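Local coordinates for protein ancestral D-type dye decolorizing peroxidase (Geotrichum candidum, PDB 7ANV) that binds haem and, as other dye-decolorizing peroxidases do, probably uses hydrogen peroxide to oxidise dyes and related substrates, at residues E21-F26 with V143-G148; F248-K253 with S399-G404; K253-V258 with V467-E472; L257-N262 with K384-D389. All blocks are in the same frame, centred on the assembly; numbering follows the deposited sequence.

Contact 1: residues E21-F26 with V143-G148; sequences ETYFFF and VILVAG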
# COMPACT_ATOMS: atom_id res chain seq x y z
N GLU A 21 -13.90 5.55 -1.51
CA GLU A 21 -13.07 6.49 -0.74
C GLU A 21 -12.60 7.55 -1.72
O GLU A 21 -12.14 7.17 -2.81
CB GLU A 21 -11.91 5.72 -0.11
CG GLU A 21 -11.05 6.54 0.82
CD GLU A 21 -9.95 5.68 1.45
OE1 GLU A 21 -9.57 4.65 0.82
OE2 GLU A 21 -9.47 6.07 2.54
N THR A 22 -12.62 8.81 -1.31
CA THR A 22 -12.16 9.92 -2.15
C THR A 22 -10.96 10.54 -1.46
O THR A 22 -10.97 10.71 -0.23
CB THR A 22 -13.28 10.93 -2.40
OG1 THR A 22 -14.23 10.31 -3.27
CG2 THR A 22 -12.73 12.17 -3.07
N TYR A 23 -9.91 10.78 -2.22
CA TYR A 23 -8.72 11.53 -1.77
C TYR A 23 -8.82 12.92 -2.36
O TYR A 23 -8.81 13.04 -3.59
CB TYR A 23 -7.49 10.76 -2.23
CG TYR A 23 -7.34 9.45 -1.54
CD1 TYR A 23 -7.95 8.32 -2.04
CD2 TYR A 23 -6.57 9.34 -0.40
CE1 TYR A 23 -7.84 7.10 -1.40
CE2 TYR A 23 -6.44 8.12 0.24
CZ TYR A 23 -7.06 7.00 -0.27
OH TYR A 23 -6.95 5.79 0.34
N PHE A 24 -8.90 13.92 -1.50
CA PHE A 24 -8.99 15.36 -1.87
C PHE A 24 -7.64 16.01 -1.56
O PHE A 24 -7.31 16.27 -0.37
CB PHE A 24 -10.18 15.97 -1.12
CG PHE A 24 -10.44 17.40 -1.43
CD1 PHE A 24 -9.72 18.40 -0.80
CD2 PHE A 24 -11.46 17.75 -2.28
CE1 PHE A 24 -10.04 19.74 -1.05
CE2 PHE A 24 -11.76 19.08 -2.53
CZ PHE A 24 -11.04 20.06 -1.92
N PHE A 25 -6.85 16.22 -2.61
CA PHE A 25 -5.48 16.77 -2.47
C PHE A 25 -5.62 18.28 -2.60
O PHE A 25 -6.27 18.79 -3.53
CB PHE A 25 -4.53 16.23 -3.54
CG PHE A 25 -4.33 14.74 -3.45
CD1 PHE A 25 -3.36 14.22 -2.60
CD2 PHE A 25 -5.09 13.87 -4.20
CE1 PHE A 25 -3.16 12.86 -2.53
CE2 PHE A 25 -4.90 12.50 -4.11
CZ PHE A 25 -3.91 12.00 -3.30
N PHE A 26 -5.07 19.01 -1.64
CA PHE A 26 -5.32 20.46 -1.59
C PHE A 26 -4.03 21.23 -1.40
O PHE A 26 -3.02 20.70 -0.92
CB PHE A 26 -6.32 20.81 -0.48
CG PHE A 26 -5.83 20.49 0.91
CD1 PHE A 26 -5.12 21.43 1.65
CD2 PHE A 26 -6.11 19.26 1.48
CE1 PHE A 26 -4.68 21.14 2.93
CE2 PHE A 26 -5.64 18.96 2.75
CZ PHE A 26 -4.94 19.90 3.48
N VAL A 143 -3.84 16.14 2.12
CA VAL A 143 -4.89 15.31 1.54
C VAL A 143 -5.91 15.07 2.64
O VAL A 143 -5.55 14.80 3.79
CB VAL A 143 -4.33 14.01 0.94
CG1 VAL A 143 -3.60 13.11 1.94
CG2 VAL A 143 -5.45 13.24 0.23
N ILE A 144 -7.15 15.17 2.24
CA ILE A 144 -8.29 14.76 3.10
C ILE A 144 -8.78 13.46 2.51
O ILE A 144 -9.07 13.42 1.31
CB ILE A 144 -9.39 15.84 3.17
CG1 ILE A 144 -8.81 17.13 3.74
CG2 ILE A 144 -10.56 15.34 4.00
CD1 ILE A 144 -9.75 18.30 3.73
N LEU A 145 -8.91 12.45 3.36
CA LEU A 145 -9.43 11.11 3.00
C LEU A 145 -10.88 11.04 3.47
O LEU A 145 -11.14 11.26 4.68
CB LEU A 145 -8.67 10.05 3.81
CG LEU A 145 -7.23 9.76 3.52
CD1 LEU A 145 -6.36 10.87 4.12
CD2 LEU A 145 -6.88 8.40 4.14
N VAL A 146 -11.79 10.72 2.59
CA VAL A 146 -13.20 10.50 3.01
C VAL A 146 -13.62 9.10 2.52
O VAL A 146 -13.70 8.87 1.31
CB VAL A 146 -14.12 11.61 2.47
CG1 VAL A 146 -15.52 11.44 3.04
CG2 VAL A 146 -13.57 13.01 2.77
N ALA A 147 -13.88 8.21 3.46
CA ALA A 147 -14.22 6.79 3.21
C ALA A 147 -15.69 6.59 3.58
O ALA A 147 -16.18 7.27 4.47
CB ALA A 147 -13.32 5.93 4.05
N GLY A 148 -16.43 5.79 2.84
CA GLY A 148 -17.85 5.59 3.16
C GLY A 148 -18.41 4.34 2.55
O GLY A 148 -17.75 3.66 1.74

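Contact 2: residues F248-K253 with S399-G404; sequences FLVFRK and SNIENG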
# COMPACT_ATOMS: atom_id res chain seq x y z
N PHE A 248 3.34 8.46 9.11
CA PHE A 248 3.58 8.91 7.72
C PHE A 248 2.72 8.08 6.77
O PHE A 248 2.70 6.83 6.85
CB PHE A 248 5.06 8.81 7.37
CG PHE A 248 5.88 9.78 8.16
CD1 PHE A 248 6.02 11.08 7.70
CD2 PHE A 248 6.52 9.39 9.33
CE1 PHE A 248 6.74 12.01 8.44
CE2 PHE A 248 7.25 10.32 10.05
CZ PHE A 248 7.40 11.61 9.59
N LEU A 249 1.98 8.81 5.94
CA LEU A 249 1.07 8.28 4.92
C LEU A 249 1.79 8.38 3.58
O LEU A 249 1.97 9.47 3.08
CB LEU A 249 -0.18 9.16 4.93
CG LEU A 249 -1.42 8.67 4.15
CD1 LEU A 249 -2.63 9.52 4.49
CD2 LEU A 249 -1.23 8.62 2.64
N VAL A 250 2.10 7.24 2.99
CA VAL A 250 2.61 7.18 1.60
C VAL A 250 1.43 6.95 0.67
O VAL A 250 0.74 5.93 0.83
CB VAL A 250 3.65 6.05 1.43
CG1 VAL A 250 4.01 5.91 -0.04
CG2 VAL A 250 4.87 6.26 2.33
N PHE A 251 1.26 7.84 -0.30
CA PHE A 251 0.25 7.70 -1.37
C PHE A 251 0.95 7.43 -2.70
O PHE A 251 1.80 8.21 -3.08
CB PHE A 251 -0.67 8.92 -1.41
CG PHE A 251 -1.81 8.74 -2.37
CD1 PHE A 251 -1.63 9.00 -3.72
CD2 PHE A 251 -3.07 8.34 -1.93
CE1 PHE A 251 -2.67 8.80 -4.63
CE2 PHE A 251 -4.11 8.12 -2.83
CZ PHE A 251 -3.91 8.36 -4.17
N ARG A 252 0.53 6.39 -3.41
CA ARG A 252 0.94 6.15 -4.80
C ARG A 252 -0.28 5.78 -5.64
O ARG A 252 -1.00 4.85 -5.29
CB ARG A 252 1.93 4.98 -4.89
CG ARG A 252 3.16 5.11 -4.03
CD ARG A 252 4.28 5.78 -4.76
NE ARG A 252 4.90 4.90 -5.74
CZ ARG A 252 5.69 5.27 -6.76
NH1 ARG A 252 5.88 6.55 -7.07
NH2 ARG A 252 6.27 4.32 -7.48
N LYS A 253 -0.48 6.51 -6.72
CA LYS A 253 -1.46 6.12 -7.76
C LYS A 253 -0.77 5.14 -8.71
O LYS A 253 0.18 5.55 -9.41
CB LYS A 253 -2.01 7.35 -8.49
CG LYS A 253 -3.04 6.97 -9.52
CD LYS A 253 -3.55 8.12 -10.38
CE LYS A 253 -4.37 7.54 -11.51
NZ LYS A 253 -4.86 8.56 -12.46
N SER A 399 6.06 4.73 10.82
CA SER A 399 6.70 5.84 11.55
C SER A 399 7.91 6.35 10.79
O SER A 399 8.36 7.43 11.12
CB SER A 399 7.13 5.42 12.92
OG SER A 399 8.06 4.34 12.85
N ASN A 400 8.45 5.55 9.87
CA ASN A 400 9.73 5.87 9.20
C ASN A 400 9.64 5.46 7.73
O ASN A 400 9.70 4.24 7.44
CB ASN A 400 10.81 5.13 9.97
CG ASN A 400 12.19 5.59 9.62
OD1 ASN A 400 12.59 5.49 8.46
ND2 ASN A 400 12.90 6.08 10.63
N ILE A 401 9.52 6.43 6.83
CA ILE A 401 9.29 6.13 5.39
C ILE A 401 10.52 5.37 4.86
O ILE A 401 10.35 4.41 4.07
CB ILE A 401 8.99 7.41 4.60
CG1 ILE A 401 7.63 8.02 4.99
CG2 ILE A 401 9.03 7.14 3.10
CD1 ILE A 401 7.35 9.27 4.27
N GLU A 402 11.71 5.73 5.34
CA GLU A 402 12.99 5.10 4.87
C GLU A 402 13.01 3.62 5.23
O GLU A 402 13.54 2.82 4.47
CB GLU A 402 14.18 5.80 5.53
CG GLU A 402 14.41 7.14 4.87
CD GLU A 402 13.72 8.39 5.40
OE1 GLU A 402 14.25 9.51 5.07
OE2 GLU A 402 12.69 8.28 6.11
N ASN A 403 12.43 3.27 6.36
CA ASN A 403 12.49 1.89 6.87
C ASN A 403 11.39 1.02 6.26
O ASN A 403 11.57 -0.21 6.20
CB ASN A 403 12.35 1.83 8.39
CG ASN A 403 13.58 2.30 9.12
OD1 ASN A 403 14.63 2.46 8.51
ND2 ASN A 403 13.46 2.54 10.42
N GLY A 404 10.26 1.64 5.90
CA GLY A 404 9.05 0.97 5.38
C GLY A 404 8.95 1.03 3.89
O GLY A 404 9.76 0.34 3.20

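Contact 3: residues K253-V258 with V467-E472; sequences KLQQLV and VPRGGE. With HEM (protoporphyrin IX containing Fe), chain B.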
# COMPACT_ATOMS: atom_id res chain seq x y z
N LYS A 253 -0.48 6.51 -6.72
CA LYS A 253 -1.46 6.12 -7.76
C LYS A 253 -0.77 5.14 -8.71
O LYS A 253 0.18 5.55 -9.41
CB LYS A 253 -2.01 7.35 -8.49
CG LYS A 253 -3.04 6.97 -9.52
CD LYS A 253 -3.55 8.12 -10.38
CE LYS A 253 -4.37 7.54 -11.51
NZ LYS A 253 -4.86 8.56 -12.46
N LEU A 254 -1.17 3.88 -8.68
CA LEU A 254 -0.51 2.80 -9.45
C LEU A 254 -1.53 2.28 -10.48
O LEU A 254 -2.45 1.52 -10.13
CB LEU A 254 -0.04 1.68 -8.53
CG LEU A 254 0.91 2.14 -7.45
CD1 LEU A 254 1.30 0.97 -6.53
CD2 LEU A 254 2.14 2.82 -8.05
N GLN A 255 -1.33 2.71 -11.72
CA GLN A 255 -2.19 2.25 -12.84
C GLN A 255 -1.91 0.76 -13.11
O GLN A 255 -0.73 0.38 -13.13
CB GLN A 255 -1.89 3.08 -14.07
CG GLN A 255 -2.78 2.66 -15.22
CD GLN A 255 -2.44 3.36 -16.50
OE1 GLN A 255 -1.51 4.16 -16.57
NE2 GLN A 255 -3.20 3.03 -17.54
N GLN A 256 -2.95 -0.05 -13.34
CA GLN A 256 -2.79 -1.49 -13.65
C GLN A 256 -3.24 -1.77 -15.08
O GLN A 256 -4.27 -1.25 -15.50
CB GLN A 256 -3.54 -2.34 -12.64
CG GLN A 256 -2.87 -2.29 -11.27
CD GLN A 256 -3.69 -2.96 -10.22
OE1 GLN A 256 -4.39 -2.34 -9.42
NE2 GLN A 256 -3.60 -4.28 -10.20
N LEU A 257 -2.45 -2.58 -15.79
CA LEU A 257 -2.72 -2.98 -17.19
C LEU A 257 -3.19 -4.44 -17.14
O LEU A 257 -2.36 -5.37 -17.20
CB LEU A 257 -1.43 -2.82 -18.00
CG LEU A 257 -0.86 -1.40 -18.03
CD1 LEU A 257 0.38 -1.38 -18.92
CD2 LEU A 257 -1.88 -0.39 -18.49
N VAL A 258 -4.50 -4.61 -16.91
CA VAL A 258 -5.08 -5.93 -16.54
C VAL A 258 -5.07 -6.88 -17.74
O VAL A 258 -4.54 -8.00 -17.65
CB VAL A 258 -6.45 -5.74 -15.86
CG1 VAL A 258 -7.10 -7.06 -15.51
CG2 VAL A 258 -6.25 -4.91 -14.59
N VAL A 467 1.98 0.86 -13.54
CA VAL A 467 2.62 2.11 -14.03
C VAL A 467 2.38 3.18 -12.98
O VAL A 467 1.23 3.59 -12.74
CB VAL A 467 2.08 2.56 -15.39
CG1 VAL A 467 2.79 3.83 -15.82
CG2 VAL A 467 2.22 1.46 -16.45
N PRO A 468 3.42 3.60 -12.24
CA PRO A 468 3.21 4.66 -11.25
C PRO A 468 2.79 5.95 -11.97
O PRO A 468 3.39 6.32 -12.99
CB PRO A 468 4.57 4.82 -10.57
CG PRO A 468 5.28 3.49 -10.89
CD PRO A 468 4.82 3.15 -12.30
N ARG A 469 1.77 6.63 -11.42
CA ARG A 469 1.23 7.89 -11.98
C ARG A 469 1.45 9.05 -11.01
O ARG A 469 1.12 10.19 -11.37
CB ARG A 469 -0.22 7.68 -12.38
CG ARG A 469 -0.38 6.68 -13.51
CD ARG A 469 0.30 7.15 -14.79
NE ARG A 469 0.12 6.24 -15.93
CZ ARG A 469 0.78 6.28 -17.09
NH1 ARG A 469 1.73 7.18 -17.30
NH2 ARG A 469 0.50 5.39 -18.03
N GLY A 470 2.09 8.80 -9.89
CA GLY A 470 2.44 9.90 -8.98
C GLY A 470 2.03 9.61 -7.57
O GLY A 470 1.25 8.68 -7.32
N GLY A 471 2.42 10.50 -6.68
CA GLY A 471 2.01 10.41 -5.29
C GLY A 471 2.78 11.39 -4.47
O GLY A 471 3.45 12.28 -5.06
N GLU A 472 2.57 11.32 -3.18
CA GLU A 472 3.28 12.19 -2.23
C GLU A 472 3.43 11.48 -0.89
O GLU A 472 2.72 10.50 -0.59
CB GLU A 472 2.54 13.53 -2.19
CG GLU A 472 3.25 14.56 -1.33
CD GLU A 472 4.70 14.84 -1.73
OE1 GLU A 472 4.93 15.86 -2.42
OE2 GLU A 472 5.61 14.05 -1.36
CHA HEM B . 0.47 -7.84 -0.27
CHB HEM B . -1.09 -6.70 -4.71
CHC HEM B . 1.65 -2.63 -4.58
CHD HEM B . 3.46 -4.06 -0.32
C1A HEM B . -0.19 -7.86 -1.48
C2A HEM B . -1.11 -8.86 -1.88
C3A HEM B . -1.54 -8.55 -3.14
C4A HEM B . -0.90 -7.34 -3.51
CMA HEM B . -2.55 -9.32 -3.98
CAA HEM B . -1.50 -10.11 -1.10
CBA HEM B . -2.51 -9.89 0.01
CGA HEM B . -1.92 -9.89 1.39
O1A HEM B . -1.00 -10.63 1.78
O2A HEM B . -2.40 -9.14 2.18
C1B HEM B . -0.47 -5.48 -5.05
C2B HEM B . -0.72 -4.77 -6.26
C3B HEM B . 0.01 -3.62 -6.24
C4B HEM B . 0.75 -3.64 -4.94
CMB HEM B . -1.64 -5.20 -7.38
CAB HEM B . 0.10 -2.50 -7.20
CBB HEM B . -0.85 -2.19 -8.12
C1C HEM B . 2.42 -2.67 -3.41
C2C HEM B . 3.41 -1.75 -3.04
C3C HEM B . 3.94 -2.19 -1.84
C4C HEM B . 3.24 -3.38 -1.48
CMC HEM B . 3.81 -0.51 -3.83
CAC HEM B . 5.01 -1.65 -1.00
CBC HEM B . 5.96 -0.86 -1.48
C1D HEM B . 2.72 -5.18 0.04
C2D HEM B . 2.94 -5.81 1.36
C3D HEM B . 2.11 -6.88 1.35
C4D HEM B . 1.41 -6.88 0.05
CMD HEM B . 3.85 -5.41 2.51
CAD HEM B . 1.93 -7.88 2.48
CBD HEM B . 2.99 -8.99 2.47
CGD HEM B . 2.86 -9.87 3.67
O1D HEM B . 2.90 -11.11 3.45
O2D HEM B . 2.78 -9.41 4.84
NA HEM B . -0.07 -6.91 -2.49
NB HEM B . 0.39 -4.77 -4.30
NC HEM B . 2.35 -3.69 -2.48
ND HEM B . 1.84 -5.86 -0.73
FE HEM B . 1.17 -5.38 -2.48

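Contact 4: residues L257-N262 with K384-D389; sequences LVPEFN and KKTKHD. With SO4 (sulfate ion), chain D; SO4 (sulfate ion), chain G.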
# COMPACT_ATOMS: atom_id res chain seq x y z
N LEU A 257 -2.45 -2.58 -15.79
CA LEU A 257 -2.72 -2.98 -17.19
C LEU A 257 -3.19 -4.44 -17.14
O LEU A 257 -2.36 -5.37 -17.20
CB LEU A 257 -1.43 -2.82 -18.00
CG LEU A 257 -0.86 -1.40 -18.03
CD1 LEU A 257 0.38 -1.38 -18.92
CD2 LEU A 257 -1.88 -0.39 -18.49
N VAL A 258 -4.50 -4.61 -16.91
CA VAL A 258 -5.08 -5.93 -16.54
C VAL A 258 -5.07 -6.88 -17.74
O VAL A 258 -4.54 -8.00 -17.65
CB VAL A 258 -6.45 -5.74 -15.86
CG1 VAL A 258 -7.10 -7.06 -15.51
CG2 VAL A 258 -6.25 -4.91 -14.59
N PRO A 259 -5.55 -6.48 -18.93
CA PRO A 259 -5.50 -7.40 -20.07
C PRO A 259 -4.06 -7.79 -20.42
O PRO A 259 -3.84 -8.97 -20.79
CB PRO A 259 -6.15 -6.59 -21.21
CG PRO A 259 -6.96 -5.56 -20.51
CD PRO A 259 -6.21 -5.21 -19.23
N GLU A 260 -3.13 -6.85 -20.25
CA GLU A 260 -1.68 -7.08 -20.52
C GLU A 260 -1.12 -8.10 -19.51
O GLU A 260 -0.42 -9.04 -19.93
CB GLU A 260 -0.94 -5.74 -20.52
CG GLU A 260 -1.30 -4.86 -21.69
CD GLU A 260 -2.52 -3.97 -21.54
OE1 GLU A 260 -3.25 -4.09 -20.50
OE2 GLU A 260 -2.68 -3.09 -22.39
N PHE A 261 -1.46 -7.98 -18.24
CA PHE A 261 -1.07 -8.98 -17.21
C PHE A 261 -1.63 -10.35 -17.61
O PHE A 261 -0.92 -11.40 -17.59
CB PHE A 261 -1.57 -8.49 -15.85
CG PHE A 261 -1.25 -9.42 -14.71
CD1 PHE A 261 -0.01 -9.36 -14.10
CD2 PHE A 261 -2.18 -10.30 -14.23
CE1 PHE A 261 0.30 -10.22 -13.07
CE2 PHE A 261 -1.88 -11.14 -13.18
CZ PHE A 261 -0.65 -11.09 -12.58
N ASN A 262 -2.92 -10.37 -17.95
CA ASN A 262 -3.61 -11.63 -18.30
C ASN A 262 -2.94 -12.26 -19.53
O ASN A 262 -2.79 -13.48 -19.57
CB ASN A 262 -5.11 -11.40 -18.48
CG ASN A 262 -5.80 -11.31 -17.14
OD1 ASN A 262 -5.36 -11.98 -16.19
ND2 ASN A 262 -6.87 -10.54 -17.08
N LYS A 384 -7.29 -7.64 -25.60
CA LYS A 384 -6.13 -7.82 -24.69
C LYS A 384 -5.38 -6.50 -24.54
O LYS A 384 -4.14 -6.52 -24.41
CB LYS A 384 -5.20 -8.93 -25.19
CG LYS A 384 -5.88 -10.25 -25.48
CD LYS A 384 -4.88 -11.33 -25.82
CE LYS A 384 -5.52 -12.61 -26.32
NZ LYS A 384 -6.31 -13.29 -25.27
N LYS A 385 -6.08 -5.38 -24.54
CA LYS A 385 -5.40 -4.07 -24.46
C LYS A 385 -6.20 -3.16 -23.52
O LYS A 385 -7.44 -3.09 -23.68
CB LYS A 385 -5.25 -3.47 -25.86
CG LYS A 385 -4.62 -2.09 -25.84
CD LYS A 385 -4.46 -1.40 -27.19
CE LYS A 385 -3.99 0.03 -27.03
NZ LYS A 385 -3.50 0.60 -28.31
N THR A 386 -5.50 -2.47 -22.61
CA THR A 386 -6.06 -1.45 -21.70
C THR A 386 -6.55 -0.25 -22.52
O THR A 386 -5.74 0.29 -23.35
CB THR A 386 -5.04 -0.99 -20.66
OG1 THR A 386 -4.86 -2.13 -19.81
CG2 THR A 386 -5.49 0.19 -19.83
N LYS A 387 -7.79 0.15 -22.29
CA LYS A 387 -8.37 1.42 -22.81
C LYS A 387 -8.67 2.39 -21.67
O LYS A 387 -8.65 3.59 -21.92
CB LYS A 387 -9.57 1.08 -23.70
CG LYS A 387 -9.24 0.20 -24.89
CD LYS A 387 -10.45 -0.15 -25.79
CE LYS A 387 -10.87 0.97 -26.73
NZ LYS A 387 -11.54 0.40 -27.93
N HIS A 388 -8.90 1.93 -20.44
CA HIS A 388 -9.44 2.77 -19.34
C HIS A 388 -8.44 2.79 -18.19
O HIS A 388 -7.74 1.78 -17.99
CB HIS A 388 -10.82 2.26 -18.94
CG HIS A 388 -11.77 2.31 -20.08
ND1 HIS A 388 -12.18 3.50 -20.61
CD2 HIS A 388 -12.31 1.33 -20.85
CE1 HIS A 388 -12.96 3.27 -21.65
NE2 HIS A 388 -13.07 1.95 -21.81
N ASP A 389 -8.38 3.91 -17.48
CA ASP A 389 -7.48 4.09 -16.31
C ASP A 389 -8.11 3.33 -15.14
O ASP A 389 -9.27 3.64 -14.78
CB ASP A 389 -7.30 5.58 -16.01
CG ASP A 389 -6.23 5.91 -14.97
OD1 ASP A 389 -5.38 5.03 -14.69
OD2 ASP A 389 -6.31 7.04 -14.42
S SO4 D . -11.07 6.36 -18.73
O1 SO4 D . -11.79 5.56 -17.77
O2 SO4 D . -9.65 6.26 -18.51
O3 SO4 D . -11.39 5.92 -20.07
O4 SO4 D . -11.46 7.74 -18.57
S SO4 G . -14.50 0.14 -24.48
O1 SO4 G . -13.44 -0.49 -23.71
O2 SO4 G . -15.73 -0.58 -24.27
O3 SO4 G . -14.67 1.51 -24.04
O4 SO4 G . -14.12 0.12 -25.87
O HOH W 1 -6.09 -2.23 -17.28

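Contact 1: residues E21-F26 with V143-G148
Val146 O is approached by two groups of the facing strand. Thr22 N donates a hydrogen bond of 2.8 Å, and Glu21 CA lies 3.2 Å away in a CA-H...O contact. The two segments are the inner strands of a four-stranded antiparallel sheet, with the strand order of a ferredoxin-like fold, in the dimeric alpha+beta barrel domain. Phe24 O repeats the pattern. It accepts from Ile144 N at 2.8 Å and also meets the CA-H of Val143. Phe24 N and Val146 N return bonds to Ile144 O and Thr22 O.

Thr22, Phe24, Ile144 and Val146 share one face of the sheet, where helix 151-164 packs. Glu21, Tyr23, Phe25, Val143, Leu145 and Ala147 occupy the other, which faces the second sheet of the protein through Phe251. Tyr23 CE2 lies 3.8 Å from the branch carbon Leu145 CG, which approaches the ring obliquely. Glu21 runs extended, its CG anti to the backbone N (chi1 -175°), and passes Ala147 CB with that CG at 4.0 Å. Its carboxylate is paired with Lys18. The Phe26 ring leans over the neighbouring strand and crosses Ile144 at about a right angle, CE2 3.8 Å from Ile144 CG1. One methyl serves two rings: Val143 CG2 touches the edge of Tyr23 and sits over a face of Phe25, 3.8 Å from its centroid and 22° off the normal.

Contact 2: residues F248-K253 with S399-G404
The Phe248 ring meets the turn 399-404 at its edge. Ser399 O lies near the ring plane, 3.2 Å from Phe248 CD2 and 3.3 Å from Phe248 CE2. A carbonyl oxygen so placed faces the ring hydrogens, which is consistent with a weak electrostatic attraction. Ile401 comes in obliquely at the root of the ring, with CG1 3.6 Å from Phe248 CB. Beyond the two segments, the Phe475 ring meets that of Phe248 with the planes inclined at about 55°.

Ile401 supplies the apolar half of the contact. Its CG1 is anti to the carbonyl carbon (chi1 -68°), and the branch then runs extended to CD1. This carries the branch to Phe248, where the two side chains cross at about a right angle. The same CG1 also touches Val250 CG2, at a longer 4.2 Å.

No hydrogen bond joins the segments, so side-chain packing and the carbonyl-to-ring approach carry the contact. The turn is held from within. Gly404 N donates to Asn400 O at 3.1 Å, and Asn403 N makes a weak bond to Asn400 OD1. Ser399 OG takes no part here and bonds to Gly223 O.

The setting is the second four-stranded sheet of the protein. Strand 247-256 lies between strands 391-398 and 466-476. The turn leaves the end of strand 391-398 and leads into helix 405-413, whose first residues lie near by: Phe405 touches Val250, and Gln406 touches Ile401.

Contact 3: residues K253-V258 with V467-E472
Leu254 and Gln255 pair closely with Pro468 and Val467, while an amide-guanidinium grip lies on the less buried side. The strands are neighbours in the second four-stranded antiparallel sheet, the one that borders the haem pocket. Four backbone bonds join them. Lys253 N reaches Gly470 O and Lys253 O takes Arg469 N, each at 2.8 Å. Gln255 and Val467 exchange the other two.

The buried face carries Leu254 and Pro468. Leu254 forks between protein and cofactor. Its CD2 rests 4.0 Å from Pro468 CB, while its CD1 lies 3.7 Å from CAB of a haem vinyl group. CG stands anti to the carbonyl carbon (chi1 -57°), and the extended branch CD1 reaches the haem while CD2 turns to the proline. Gln256 also lines the pocket. Its NE2 packs 3.6 Å from the haem methyl CMB and hydrogen-bonds to Glu193.

On the opposite side Gln255, Val467 and Arg469 are partly exposed, while Lys253 is buried. The Lys253 chain crosses that of Arg469 at a slant, CD 3.9 Å from Arg469 CB. Lys253 NZ pairs with Asp132 and Asp389, which would probably offset the arginine charge near by. Leu257 and Val467 touch loosely through CD1 and CG2. Gln255 OE1 takes both Arg469 NE at 2.7 Å and Arg469 NH2 at 2.8 Å, a side-on grip on one oxygen. The oxygen lies in the guanidinium plane, although the amide is turned 36° from it. Val467 CG1 sits over the centre of the same guanidinium, 3.4 Å above its plane.

Contact 4: residues L257-N262 with K384-D389
Leu257, the N-cap residue of helix 258-267, lays CD2 against Thr386, 3.7 Å from its OG1. The two side chains cross at about a right angle. Val258 follows with an indirect link. Its N-H donates to a water at 2.9 Å, and that water donates to Thr386 OG1. The first turn of the helix is tied to the loop 384-389 through solvent.

Pro259 presses on the loop backbone. Its CB is 3.4 Å from Lys384 C, and its CD also touches the Thr386 hydroxyl. Lys384, with positive phi, closes the preceding helix 378-383 as the C-prime residue of a Schellman motif. The proline therefore packs where one helix ends, beside the start of another.

Glu260 makes the direct polar link. The chain bends at chi2 (86°), which brings the carboxylate round to Thr386. OE1 accepts from Thr386 OG1 at 2.6 Å through its syn lone pair. OE2 accepts from Thr386 N at 2.9 Å in an almost straight bond of 178°, with the donor 31° out of the carboxylate plane. His388 binds two sulfate ions, probably from the crystallisation liquor: His388 ND1 donates to O3 of one (chain D) at 2.6 Å, and NE2 to O3 of the other (chain G).

One carboxylate holds both the backbone and the hydroxyl of Thr386. The hydroxyl gives its proton to Glu260 and accepts from the water, so both of its roles are used. These two donors, and the place in the first turn of a helix, are consistent with a charged Glu260, although Glu463 lies near by.

Contact 1 belongs to the first sheet and contacts 2 and 3 to the second; the two sheets have the same strand order. They meet where Phe251 packs edge-to-face on Tyr23 and Phe25, although the centres of contacts 1 and 2 are about 17 Å apart. Contacts 2 and 3 share Lys253 on strand 247-256, and Phe251 N probably bonds to Glu472 O. Contact 4 continues from the end of that strand. Lys253 NZ, 2.9 Å from Asp389 OD2, links it back to contacts 2 and 3. Contact 3 touches the haem directly. The side chain of Val250 lies about 7 Å from the haem. The side chain of Val258 in contact 4 lies about 9 Å from the haem.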